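Local coordinates for XRE family transcriptional regulator (Enterobacter cloacae subsp. cloacae, PDB 6B8W), which probably acts as a DNA-binding transcription regulator, of which this chain is the cupin domain, a beta-barrel fold with a manganese-binding site, at residues Q1-K6 with F20-A25; G27-S32 with P74-N79; G48-K53 with V85-L90. One frame throughout, in Å; residues are numbered along the deposited sequence.

Contact 1 (Q1-K6 with F20-A25); sequences QAMVVK and FSIILA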
ATOM      1  N   GLN A   1      -5.810  -7.940 -21.241  1.00 69.85           N
ATOM      2  CA  GLN A   1      -6.695  -6.833 -20.747  1.00 67.78           C
ATOM      3  C   GLN A   1      -5.866  -5.593 -20.337  1.00 61.81           C
ATOM      4  O   GLN A   1      -4.866  -5.697 -19.616  1.00 58.62           O
ATOM      5  CB  GLN A   1      -7.599  -7.328 -19.601  1.00 67.97           C
ATOM      6  CG  GLN A   1      -8.639  -6.314 -19.126  1.00 68.15           C
ATOM      7  CD  GLN A   1      -9.609  -6.887 -18.097  1.00 69.23           C
ATOM      8  OE1 GLN A   1     -10.174  -7.966 -18.285  1.00 70.69           O
ATOM      9  NE2 GLN A   1      -9.831  -6.145 -17.016  1.00 65.87           N
ATOM     10  N   ALA A   2      -6.301  -4.427 -20.812  1.00 57.53           N
ATOM     11  CA  ALA A   2      -5.593  -3.163 -20.583  1.00 53.31           C
ATOM     12  C   ALA A   2      -5.376  -2.802 -19.103  1.00 48.68           C
ATOM     13  O   ALA A   2      -4.280  -2.389 -18.716  1.00 43.97           O
ATOM     14  CB  ALA A   2      -6.312  -2.028 -21.306  1.00 54.07           C
ATOM     15  N   MET A   3      -6.417  -2.961 -18.291  1.00 49.02           N
ATOM     16  CA  MET A   3      -6.350  -2.623 -16.873  1.00 46.59           C
ATOM     17  C   MET A   3      -7.106  -3.673 -16.053  1.00 46.05           C
ATOM     18  O   MET A   3      -8.282  -3.950 -16.327  1.00 48.11           O
ATOM     19  CB  MET A   3      -6.962  -1.239 -16.641  1.00 47.15           C
ATOM     20  CG  MET A   3      -6.592  -0.614 -15.303  1.00 48.64           C
ATOM     21  SD  MET A   3      -7.434   0.962 -15.052  1.00 52.76           S
ATOM     22  CE  MET A   3      -6.457   1.801 -13.810  1.00 51.68           C
ATOM     23  N   VAL A   4      -6.425  -4.266 -15.071  1.00 42.99           N
ATOM     24  CA  VAL A   4      -7.034  -5.259 -14.177  1.00 42.07           C
ATOM     25  C   VAL A   4      -6.969  -4.695 -12.769  1.00 39.50           C
ATOM     26  O   VAL A   4      -5.880  -4.417 -12.252  1.00 35.35           O
ATOM     27  CB  VAL A   4      -6.316  -6.618 -14.230  1.00 44.85           C
ATOM     28  CG1 VAL A   4      -6.880  -7.575 -13.177  1.00 46.13           C
ATOM     29  CG2 VAL A   4      -6.439  -7.226 -15.619  1.00 48.30           C
ATOM     30  N   VAL A   5      -8.141  -4.537 -12.157  1.00 40.14           N
ATOM     31  CA  VAL A   5      -8.267  -3.976 -10.820  1.00 39.66           C
ATOM     32  C   VAL A   5      -8.739  -5.057  -9.857  1.00 41.15           C
ATOM     33  O   VAL A   5      -9.672  -5.805 -10.147  1.00 43.89           O
ATOM     34  CB  VAL A   5      -9.277  -2.815 -10.800  1.00 39.47           C
ATOM     35  CG1 VAL A   5      -9.251  -2.100  -9.454  1.00 37.28           C
ATOM     36  CG2 VAL A   5      -8.972  -1.847 -11.933  1.00 40.67           C
ATOM     37  N   LYS A   6      -8.105  -5.088  -8.698  1.00 41.91           N
ATOM     38  CA  LYS A   6      -8.373  -6.046  -7.637  1.00 43.70           C
ATOM     39  C   LYS A   6      -8.350  -5.326  -6.269  1.00 41.66           C
ATOM     40  O   LYS A   6      -7.368  -4.666  -5.938  1.00 36.19           O
ATOM     41  CB  LYS A   6      -7.280  -7.126  -7.705  1.00 47.67           C
ATOM     42  CG  LYS A   6      -6.943  -7.818  -6.404  1.00 51.01           C
ATOM     43  CD  LYS A   6      -5.729  -8.732  -6.552  1.00 55.11           C
ATOM     44  CE  LYS A   6      -5.158  -9.107  -5.186  1.00 56.62           C
ATOM     45  NZ  LYS A   6      -6.206  -9.575  -4.234  1.00 57.27           N
ATOM     46  N   PHE A  20      -6.843  -0.573  -3.638  1.00 28.77           N
ATOM     47  CA  PHE A  20      -6.891  -1.329  -4.854  1.00 29.01           C
ATOM     48  C   PHE A  20      -5.511  -1.650  -5.361  1.00 28.04           C
ATOM     49  O   PHE A  20      -4.586  -0.861  -5.211  1.00 26.34           O
ATOM     50  CB  PHE A  20      -7.603  -0.502  -5.942  1.00 30.40           C
ATOM     51  CG  PHE A  20      -9.001  -0.124  -5.589  1.00 32.24           C
ATOM     52  CD1 PHE A  20     -10.015  -1.082  -5.619  1.00 34.96           C
ATOM     53  CD2 PHE A  20      -9.321   1.181  -5.245  1.00 33.11           C
ATOM     54  CE1 PHE A  20     -11.321  -0.742  -5.291  1.00 36.14           C
ATOM     55  CE2 PHE A  20     -10.622   1.531  -4.923  1.00 34.65           C
ATOM     56  CZ  PHE A  20     -11.626   0.566  -4.946  1.00 34.93           C
ATOM     57  N   SER A  21      -5.402  -2.805  -5.997  1.00 28.54           N
ATOM     58  CA  SER A  21      -4.192  -3.241  -6.650  1.00 28.98           C
ATOM     59  C   SER A  21      -4.532  -3.244  -8.143  1.00 29.10           C
ATOM     60  O   SER A  21      -5.459  -3.956  -8.574  1.00 29.24           O
ATOM     61  CB  SER A  21      -3.811  -4.636  -6.178  1.00 30.15           C
ATOM     62  OG  SER A  21      -2.710  -5.094  -6.923  1.00 32.08           O
ATOM     63  N   ILE A  22      -3.751  -2.502  -8.922  0.60 28.12           N
ATOM     64  CA  ILE A  22      -4.030  -2.304 -10.342  0.60 28.17           C
ATOM     65  C   ILE A  22      -2.837  -2.661 -11.210  0.60 27.96           C
ATOM     66  O   ILE A  22      -1.714  -2.278 -10.909  0.60 28.45           O
ATOM     67  CB  ILE A  22      -4.394  -0.826 -10.579  0.60 27.28           C
ATOM     68  CG1 ILE A  22      -5.602  -0.438  -9.702  0.60 26.78           C
ATOM     69  CG2 ILE A  22      -4.650  -0.545 -12.063  0.60 27.91           C
ATOM     70  CD1 ILE A  22      -5.984   1.025  -9.769  0.60 26.00           C
ATOM     71  N   ILE A  23      -3.093  -3.398 -12.286  1.00 27.83           N
ATOM     72  CA  ILE A  23      -2.054  -3.751 -13.249  1.00 28.28           C
ATOM     73  C   ILE A  23      -2.483  -3.103 -14.583  1.00 28.86           C
ATOM     74  O   ILE A  23      -3.572  -3.374 -15.090  1.00 29.49           O
ATOM     75  CB  ILE A  23      -1.857  -5.242 -13.395  1.00 30.03           C
ATOM     76  CG1 ILE A  23      -1.416  -5.831 -12.036  1.00 31.07           C
ATOM     77  CG2 ILE A  23      -0.800  -5.516 -14.463  1.00 31.08           C
ATOM     78  CD1 ILE A  23      -1.298  -7.342 -11.997  1.00 32.78           C
ATOM     79  N   LEU A  24      -1.603  -2.267 -15.125  1.00 28.15           N
ATOM     80  CA  LEU A  24      -1.848  -1.520 -16.361  1.00 28.38           C
ATOM     81  C   LEU A  24      -0.880  -2.025 -17.430  1.00 28.60           C
ATOM     82  O   LEU A  24       0.351  -2.002 -17.250  1.00 27.25           O
ATOM     83  CB  LEU A  24      -1.667  -0.018 -16.052  1.00 28.70           C
ATOM     84  CG  LEU A  24      -2.198   1.089 -16.941  1.00 30.22           C
ATOM     85  CD1 LEU A  24      -3.713   0.980 -17.156  1.00 30.78           C
ATOM     86  CD2 LEU A  24      -1.843   2.451 -16.322  1.00 29.11           C
ATOM     87  N   ALA A  25      -1.444  -2.520 -18.532  1.00 29.84           N
ATOM     88  CA  ALA A  25      -0.671  -3.098 -19.623  1.00 31.09           C
ATOM     89  C   ALA A  25       0.110  -2.041 -20.391  1.00 30.24           C
ATOM     90  O   ALA A  25      -0.258  -0.873 -20.364  1.00 28.96           O
ATOM     91  CB  ALA A  25      -1.592  -3.851 -20.579  1.00 32.16           C
TER
HETATM   92  O   HOH W   1      -3.182  -5.436 -17.241  1.00 39.35           O
HETATM   93  O   HOH W   2      -4.836  -6.216 -10.291  1.00 45.01           O

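Contact 2 (G27-S32 with P74-N79); sequences GALSES and PHAYRN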
ATOM      1  N   GLY A  27       1.240   0.590 -22.842  1.00 29.24           N
ATOM      2  CA  GLY A  27       0.496   1.468 -23.743  1.00 30.08           C
ATOM      3  C   GLY A  27      -0.898   1.855 -23.295  1.00 29.76           C
ATOM      4  O   GLY A  27      -1.537   2.677 -23.946  1.00 30.62           O
ATOM      5  N   ALA A  28      -1.374   1.272 -22.195  1.00 28.67           N
ATOM      6  CA  ALA A  28      -2.700   1.560 -21.706  1.00 28.81           C
ATOM      7  C   ALA A  28      -2.782   2.934 -21.018  1.00 27.77           C
ATOM      8  O   ALA A  28      -1.840   3.385 -20.382  1.00 26.41           O
ATOM      9  CB  ALA A  28      -3.147   0.468 -20.754  1.00 29.18           C
ATOM     10  N   LEU A  29      -3.932   3.566 -21.190  1.00 28.02           N
ATOM     11  CA  LEU A  29      -4.264   4.857 -20.619  1.00 28.26           C
ATOM     12  C   LEU A  29      -5.617   4.727 -19.941  1.00 28.68           C
ATOM     13  O   LEU A  29      -6.591   4.294 -20.577  1.00 28.08           O
ATOM     14  CB  LEU A  29      -4.371   5.905 -21.709  1.00 28.05           C
ATOM     15  CG  LEU A  29      -4.926   7.276 -21.305  1.00 28.32           C
ATOM     16  CD1 LEU A  29      -4.004   8.017 -20.357  1.00 27.50           C
ATOM     17  CD2 LEU A  29      -5.196   8.120 -22.561  1.00 29.32           C
ATOM     18  N   SER A  30      -5.688   5.149 -18.680  1.00 28.22           N
ATOM     19  CA  SER A  30      -6.929   5.129 -17.928  1.00 29.12           C
ATOM     20  C   SER A  30      -7.177   6.508 -17.310  1.00 28.53           C
ATOM     21  O   SER A  30      -6.330   7.021 -16.579  1.00 25.83           O
ATOM     22  CB  SER A  30      -6.829   4.080 -16.822  1.00 31.15           C
ATOM     23  OG  SER A  30      -8.015   4.018 -16.057  1.00 33.08           O
ATOM     24  N   GLU A  31      -8.325   7.102 -17.620  1.00 27.94           N
ATOM     25  CA  GLU A  31      -8.711   8.384 -17.048  1.00 30.12           C
ATOM     26  C   GLU A  31      -9.605   8.108 -15.832  1.00 29.65           C
ATOM     27  O   GLU A  31     -10.461   7.230 -15.866  1.00 29.92           O
ATOM     28  CB  GLU A  31      -9.368   9.289 -18.113  1.00 32.30           C
ATOM     29  CG  GLU A  31      -8.307   9.738 -19.125  1.00 33.85           C
ATOM     30  CD  GLU A  31      -8.838  10.397 -20.387  1.00 38.96           C
ATOM     31  OE1 GLU A  31     -10.036  10.776 -20.446  1.00 37.88           O
ATOM     32  OE2 GLU A  31      -8.008  10.548 -21.327  1.00 40.43           O
ATOM     33  N   SER A  32      -9.381   8.838 -14.749  1.00 28.47           N
ATOM     34  CA  SER A  32     -10.154   8.621 -13.520  1.00 29.61           C
ATOM     35  C   SER A  32     -11.621   8.935 -13.707  1.00 30.17           C
ATOM     36  O   SER A  32     -11.982   9.734 -14.549  1.00 29.42           O
ATOM     37  CB  SER A  32      -9.629   9.521 -12.410  1.00 30.14           C
ATOM     38  OG  SER A  32      -9.782  10.892 -12.766  1.00 33.21           O
ATOM     39  N   PRO A  74      -9.736  15.697 -12.098  1.00 29.30           N
ATOM     40  CA  PRO A  74      -9.371  14.784 -13.202  1.00 28.33           C
ATOM     41  C   PRO A  74      -7.901  14.381 -13.161  1.00 27.31           C
ATOM     42  O   PRO A  74      -7.025  15.210 -12.894  1.00 27.13           O
ATOM     43  CB  PRO A  74      -9.668  15.602 -14.466  1.00 29.48           C
ATOM     44  CG  PRO A  74     -10.663  16.630 -14.041  1.00 31.21           C
ATOM     45  CD  PRO A  74     -10.407  16.923 -12.587  1.00 30.11           C
ATOM     46  N   HIS A  75      -7.646  13.097 -13.326  1.00 25.82           N
ATOM     47  CA  HIS A  75      -6.278  12.583 -13.347  1.00 25.31           C
ATOM     48  C   HIS A  75      -6.267  11.359 -14.219  1.00 24.68           C
ATOM     49  O   HIS A  75      -7.336  10.850 -14.568  1.00 24.47           O
ATOM     50  CB  HIS A  75      -5.733  12.302 -11.940  1.00 24.92           C
ATOM     51  CG  HIS A  75      -6.558  11.373 -11.109  1.00 24.28           C
ATOM     52  ND1 HIS A  75      -7.697  11.781 -10.444  1.00 24.79           N
ATOM     53  CD2 HIS A  75      -6.357  10.081 -10.751  1.00 24.09           C
ATOM     54  CE1 HIS A  75      -8.182  10.762  -9.748  1.00 24.68           C
ATOM     55  NE2 HIS A  75      -7.390   9.721  -9.922  1.00 23.70           N
ATOM     56  N   ALA A  76      -5.068  10.903 -14.565  1.00 23.45           N
ATOM     57  CA  ALA A  76      -4.931   9.799 -15.476  1.00 23.49           C
ATOM     58  C   ALA A  76      -3.739   8.948 -15.134  1.00 23.31           C
ATOM     59  O   ALA A  76      -2.808   9.395 -14.478  1.00 23.36           O
ATOM     60  CB  ALA A  76      -4.827  10.317 -16.899  1.00 24.51           C
ATOM     61  N   TYR A  77      -3.791   7.707 -15.591  1.00 23.76           N
ATOM     62  CA  TYR A  77      -2.767   6.739 -15.329  1.00 25.07           C
ATOM     63  C   TYR A  77      -2.341   6.211 -16.685  1.00 24.40           C
ATOM     64  O   TYR A  77      -3.186   5.843 -17.477  1.00 25.38           O
ATOM     65  CB  TYR A  77      -3.342   5.573 -14.500  1.00 25.86           C
ATOM     66  CG  TYR A  77      -4.179   5.965 -13.288  1.00 27.00           C
ATOM     67  CD1 TYR A  77      -5.514   6.299 -13.426  1.00 28.64           C
ATOM     68  CD2 TYR A  77      -3.660   5.918 -12.005  1.00 28.44           C
ATOM     69  CE1 TYR A  77      -6.298   6.633 -12.329  1.00 29.89           C
ATOM     70  CE2 TYR A  77      -4.443   6.237 -10.892  1.00 28.23           C
ATOM     71  CZ  TYR A  77      -5.758   6.599 -11.063  1.00 28.77           C
ATOM     72  OH  TYR A  77      -6.568   6.921  -9.978  1.00 30.04           O
ATOM     73  N   ARG A  78      -1.042   6.127 -16.927  1.00 24.07           N
ATOM     74  CA  ARG A  78      -0.563   5.674 -18.216  1.00 25.27           C
ATOM     75  C   ARG A  78       0.691   4.833 -18.075  1.00 25.67           C
ATOM     76  O   ARG A  78       1.543   5.116 -17.235  1.00 25.43           O
ATOM     77  CB  ARG A  78      -0.313   6.887 -19.124  1.00 24.74           C
ATOM     78  CG  ARG A  78       0.017   6.558 -20.575  1.00 25.57           C
ATOM     79  CD  ARG A  78       0.090   7.813 -21.442  1.00 26.14           C
ATOM     80  NE  ARG A  78       1.179   8.698 -21.042  1.00 26.55           N
ATOM     81  CZ  ARG A  78       1.430   9.902 -21.561  1.00 27.41           C
ATOM     82  NH1 ARG A  78       0.667  10.416 -22.525  1.00 27.52           N
ATOM     83  NH2 ARG A  78       2.482  10.595 -21.133  1.00 28.03           N
ATOM     84  N   ASN A  79       0.779   3.794 -18.910  1.00 26.17           N
ATOM     85  CA  ASN A  79       1.952   2.933 -18.965  1.00 26.13           C
ATOM     86  C   ASN A  79       2.623   3.129 -20.307  1.00 26.62           C
ATOM     87  O   ASN A  79       2.096   2.688 -21.324  1.00 27.53           O
ATOM     88  CB  ASN A  79       1.565   1.469 -18.809  1.00 26.28           C
ATOM     89  CG  ASN A  79       2.778   0.554 -18.702  1.00 27.06           C
ATOM     90  OD1 ASN A  79       3.909   1.000 -18.870  1.00 27.11           O
ATOM     91  ND2 ASN A  79       2.546  -0.729 -18.425  1.00 26.91           N
TER

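Contact 3 (G48-K53 with V85-L90); sequences GELEMK and VHFHSL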
ATOM      1  N   GLY A  48       7.426  -1.949 -12.041  1.00 28.73           N
ATOM      2  CA  GLY A  48       7.310  -1.281 -13.330  1.00 29.74           C
ATOM      3  C   GLY A  48       7.478   0.217 -13.181  1.00 29.65           C
ATOM      4  O   GLY A  48       8.076   0.676 -12.220  1.00 29.72           O
ATOM      5  N   GLU A  49       6.941   0.958 -14.147  1.00 29.16           N
ATOM      6  CA  GLU A  49       7.019   2.413 -14.204  1.00 30.69           C
ATOM      7  C   GLU A  49       5.652   2.942 -14.571  1.00 28.96           C
ATOM      8  O   GLU A  49       5.053   2.480 -15.524  1.00 27.22           O
ATOM      9  CB  GLU A  49       7.964   2.862 -15.306  1.00 34.04           C
ATOM     10  CG  GLU A  49       9.361   2.342 -15.169  1.00 37.71           C
ATOM     11  CD  GLU A  49      10.271   2.851 -16.256  1.00 39.93           C
ATOM     12  OE1 GLU A  49       9.824   3.647 -17.117  1.00 37.94           O
ATOM     13  OE2 GLU A  49      11.447   2.456 -16.209  1.00 43.34           O
ATOM     14  N   LEU A  50       5.163   3.897 -13.799  1.00 27.72           N
ATOM     15  CA  LEU A  50       3.863   4.485 -14.034  1.00 26.96           C
ATOM     16  C   LEU A  50       3.951   5.974 -14.365  1.00 26.22           C
ATOM     17  O   LEU A  50       4.717   6.718 -13.746  1.00 27.39           O
ATOM     18  CB  LEU A  50       3.015   4.335 -12.766  1.00 26.56           C
ATOM     19  CG  LEU A  50       1.598   4.926 -12.798  1.00 25.58           C
ATOM     20  CD1 LEU A  50       0.740   4.147 -13.773  1.00 26.33           C
ATOM     21  CD2 LEU A  50       0.973   4.895 -11.410  1.00 24.94           C
ATOM     22  N   GLU A  51       3.133   6.415 -15.306  1.00 25.25           N
ATOM     23  CA  GLU A  51       2.994   7.827 -15.570  1.00 25.82           C
ATOM     24  C   GLU A  51       1.650   8.271 -14.963  1.00 24.82           C
ATOM     25  O   GLU A  51       0.632   7.617 -15.175  1.00 23.44           O
ATOM     26  CB  GLU A  51       3.034   8.102 -17.069  1.00 27.37           C
ATOM     27  CG  GLU A  51       4.398   7.894 -17.686  1.00 28.00           C
ATOM     28  CD  GLU A  51       4.385   8.016 -19.208  1.00 30.83           C
ATOM     29  OE1 GLU A  51       3.388   7.601 -19.856  1.00 30.04           O
ATOM     30  OE2 GLU A  51       5.415   8.469 -19.771  1.00 32.66           O
ATOM     31  N   MET A  52       1.673   9.346 -14.177  1.00 25.13           N
ATOM     32  CA  MET A  52       0.475   9.922 -13.565  1.00 26.43           C
ATOM     33  C   MET A  52       0.297  11.344 -14.065  1.00 26.11           C
ATOM     34  O   MET A  52       1.249  12.134 -14.042  1.00 25.64           O
ATOM     35  CB  MET A  52       0.581  10.017 -12.036  1.00 27.74           C
ATOM     36  CG  MET A  52       0.414   8.724 -11.272  1.00 29.41           C
ATOM     37  SD  MET A  52      -1.167   7.912 -11.506  1.00 32.40           S
ATOM     38  CE  MET A  52      -2.298   9.147 -10.867  1.00 31.95           C
ATOM     39  N   LYS A  53      -0.922  11.667 -14.465  1.00 25.99           N
ATOM     40  CA  LYS A  53      -1.264  13.004 -14.888  1.00 27.01           C
ATOM     41  C   LYS A  53      -2.088  13.573 -13.734  1.00 26.94           C
ATOM     42  O   LYS A  53      -3.175  13.090 -13.453  1.00 25.28           O
ATOM     43  CB  LYS A  53      -2.077  13.013 -16.174  1.00 27.84           C
ATOM     44  CG  LYS A  53      -2.234  14.404 -16.745  1.00 29.40           C
ATOM     45  CD  LYS A  53      -3.061  14.410 -18.017  1.00 30.83           C
ATOM     46  CE  LYS A  53      -3.047  15.795 -18.646  1.00 33.40           C
ATOM     47  NZ  LYS A  53      -3.814  15.775 -19.918  1.00 34.53           N
ATOM     48  N   VAL A  85       2.681  -2.456 -15.484  1.00 28.12           N
ATOM     49  CA  VAL A  85       3.022  -1.700 -14.273  1.00 27.15           C
ATOM     50  C   VAL A  85       1.975  -2.049 -13.230  1.00 26.86           C
ATOM     51  O   VAL A  85       0.779  -2.042 -13.520  1.00 26.17           O
ATOM     52  CB  VAL A  85       3.116  -0.182 -14.477  1.00 27.79           C
ATOM     53  CG1 VAL A  85       1.818   0.406 -15.022  1.00 28.37           C
ATOM     54  CG2 VAL A  85       3.511   0.515 -13.177  1.00 26.51           C
ATOM     55  N   HIS A  86       2.450  -2.413 -12.035  1.00 25.07           N
ATOM     56  CA  HIS A  86       1.605  -2.774 -10.918  1.00 25.41           C
ATOM     57  C   HIS A  86       1.672  -1.647  -9.895  1.00 25.45           C
ATOM     58  O   HIS A  86       2.753  -1.272  -9.463  1.00 24.91           O
ATOM     59  CB  HIS A  86       2.112  -4.085 -10.303  1.00 26.26           C
ATOM     60  CG  HIS A  86       1.330  -4.550  -9.111  1.00 26.70           C
ATOM     61  ND1 HIS A  86       1.866  -5.399  -8.167  1.00 28.17           N
ATOM     62  CD2 HIS A  86       0.082  -4.247  -8.679  1.00 26.46           C
ATOM     63  CE1 HIS A  86       0.965  -5.640  -7.229  1.00 29.68           C
ATOM     64  NE2 HIS A  86      -0.120  -4.931  -7.504  1.00 28.69           N
ATOM     65  N   PHE A  87       0.526  -1.076  -9.539  1.00 24.74           N
ATOM     66  CA  PHE A  87       0.519  -0.023  -8.537  1.00 23.85           C
ATOM     67  C   PHE A  87      -0.664  -0.196  -7.617  1.00 23.13           C
ATOM     68  O   PHE A  87      -1.555  -0.989  -7.886  1.00 23.06           O
ATOM     69  CB  PHE A  87       0.556   1.373  -9.166  1.00 23.19           C
ATOM     70  CG  PHE A  87      -0.638   1.710 -10.022  1.00 24.09           C
ATOM     71  CD1 PHE A  87      -0.686   1.321 -11.352  1.00 24.76           C
ATOM     72  CD2 PHE A  87      -1.689   2.450  -9.505  1.00 24.44           C
ATOM     73  CE1 PHE A  87      -1.771   1.647 -12.144  1.00 26.49           C
ATOM     74  CE2 PHE A  87      -2.785   2.785 -10.288  1.00 25.99           C
ATOM     75  CZ  PHE A  87      -2.829   2.391 -11.617  1.00 26.28           C
ATOM     76  N   HIS A  88      -0.616   0.475  -6.474  1.00 22.61           N
ATOM     77  CA  HIS A  88      -1.754   0.487  -5.571  1.00 23.28           C
ATOM     78  C   HIS A  88      -2.365   1.858  -5.592  1.00 23.81           C
ATOM     79  O   HIS A  88      -1.656   2.869  -5.708  1.00 23.95           O
ATOM     80  CB  HIS A  88      -1.418   0.191  -4.106  1.00 24.06           C
ATOM     81  CG  HIS A  88      -0.902  -1.180  -3.843  1.00 25.39           C
ATOM     82  ND1 HIS A  88      -0.360  -1.533  -2.622  1.00 26.09           N
ATOM     83  CD2 HIS A  88      -0.797  -2.271  -4.632  1.00 26.07           C
ATOM     84  CE1 HIS A  88       0.029  -2.791  -2.667  1.00 27.37           C
ATOM     85  NE2 HIS A  88      -0.208  -3.260  -3.878  1.00 26.39           N
ATOM     86  N   SER A  89      -3.684   1.885  -5.461  1.00 24.61           N
ATOM     87  CA  SER A  89      -4.442   3.112  -5.384  1.00 25.08           C
ATOM     88  C   SER A  89      -5.210   3.053  -4.080  1.00 25.80           C
ATOM     89  O   SER A  89      -6.036   2.170  -3.886  1.00 27.00           O
ATOM     90  CB  SER A  89      -5.385   3.238  -6.578  1.00 26.27           C
ATOM     91  OG  SER A  89      -6.319   4.286  -6.376  1.00 28.25           O
ATOM     92  N   LEU A  90      -4.903   3.972  -3.172  1.00 24.81           N
ATOM     93  CA  LEU A  90      -5.577   4.049  -1.891  1.00 26.08           C
ATOM     94  C   LEU A  90      -6.521   5.225  -1.936  1.00 25.67           C
ATOM     95  O   LEU A  90      -6.146   6.298  -2.391  1.00 26.00           O
ATOM     96  CB  LEU A  90      -4.581   4.263  -0.759  1.00 27.69           C
ATOM     97  CG  LEU A  90      -3.635   3.110  -0.399  1.00 29.67           C
ATOM     98  CD1 LEU A  90      -2.672   2.775  -1.512  1.00 30.06           C
ATOM     99  CD2 LEU A  90      -2.864   3.548   0.831  1.00 31.80           C
TER

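Contact 1 (Q1-K6 with F20-A25)
M3, V5, F20, I22 and L24 form the apolar side of this strand pair. The M3 chain runs extended, with CG anti to the backbone N (chi1 -163°), and crosses I22 obliquely. In the I22 conformer described here, M3 CE lies 3.4 Å from I22 CG2, tighter than a usual carbon contact. Nearer the backbone, M3 CG rests 3.8 Å from L24 CD1. V5 lies alongside I22 and points the same way. V5 CG1 touches both I22 CG1 and F20 CD1, each at 4.0 Å.

V4, K6, S21 and I23 lie on the other face of the sheet. S21 is buried there, and its OG is hydrogen-bonded to H86. The backbones are joined by two-way pairs at V4-I23 and K6-S21. The shortest of these bonds, S21 N to K6 O, is 2.7 Å and runs nearly along the C=O axis. Beyond the strands, A25 N meets A2 O at 2.8 Å in an almost straight bond. One water bridges Q1 O and I23 O, another V4 O and S21 O. This is an antiparallel beta hairpin, with strand 3-7 outermost in the larger cupin sheet within this chain and strand 17-24 next to strand 85-92.

Contact 2 (G27-S32 with P74-N79)
The H75 imidazole carries S32 on one face. S32 CB sits 3.4 Å from the ring centroid and almost over its centre, a CH-pi contact. This antiparallel strand pair lies at one edge, within this chain, of the smaller sheet of the cupin barrel. At the ring edge, in plane, H75 NE2 makes a weak hydrogen bond to Y77 OH at 2.9 Å. F69 meets the same imidazole edge-to-face. The Y77 ring has S30 O at its edge, with Y77 CD1 3.3 Å from that oxygen, and it also meets the F87 ring.

H75 and Y77 bind Mn(2+) together with E41, although no metal is bound to this chain in the model. Here Y77 OH is hydrogen-bonded to E41, and H75 ND1 to the carbonyl of K73. These bonds fix both rings beside the E41 carboxylate, which in this metal-free state may favour a protonated imidazole.

S30 and Y77 are joined by two backbone bonds. L29, E31, A76 and R78 occupy the other face. L29 CD1 touches A76 CB at 4.2 Å, while R78 bends at chi3 to reach a salt bridge with E51 and a cation-pi contact with W58. At the far end, G27 N bonds N79 O at 2.7 Å. At the opposite end, S32 N donates to H75 O at 2.9 Å, with an N-H...O angle of 173°.

Contact 3 (G48-K53 with V85-L90)
L50, V85 and F87 together make the tight part of this contact. Its closest point is V85 CG2, which lies 3.4 Å from the carbonyl O of E49. The same methyl, V85 CG2, is 3.9 Å from L50 CB. The side chains of L50 and F87 cross at about a right angle. L50 CD2 lies over one face of the F87 ring, 4.0 Å from the centroid and offset toward the rim, a CH-pi contact. The other methyl, L50 CD1, approaches the same ring at F87 CE1, at 3.9 Å. L50 has CG anti to the backbone N (chi1 179°). F87 takes the crowded position, with CG between the backbone N and the carbonyl carbon (chi1 63°).

The two segments belong to opposite sheets of the cupin barrel, so side chains meet across its interior. F87 lies near the metal-site residues.

G48 CA passes 4.4 Å from V85 CA. G48 has a positive phi, and its backbone angles favour glycine.

The contact loosens away from this patch. E49 points away from strand 85-92 and is partly exposed. H86 also points away from segment 48-53, and it packs on D64 of the second subunit.

Overall arrangement
Contact 3 is buried and apolar. It joins the two sheets by side-chain packing, with V85 also resting on the backbone of 48-49, and without backbone hydrogen bonds between its segments. Contacts 1 and 2 are partly buried. Each pairs a strand outermost within this chain with its neighbour by backbone bonds, contact 1 in the larger sheet and contact 2 in the smaller. Contact 1 adds apolar packing on one face, whereas contact 2 carries polar metal-site rings. Contacts 1 and 3 share a sheet through neighbouring strands 17-24 and 85-92, contacts 2 and 3 through 50-54 and 75-78. N79 ND2, 2.8 Å from L24 O, probably links contact 2 to contact 1 by a hydrogen bond.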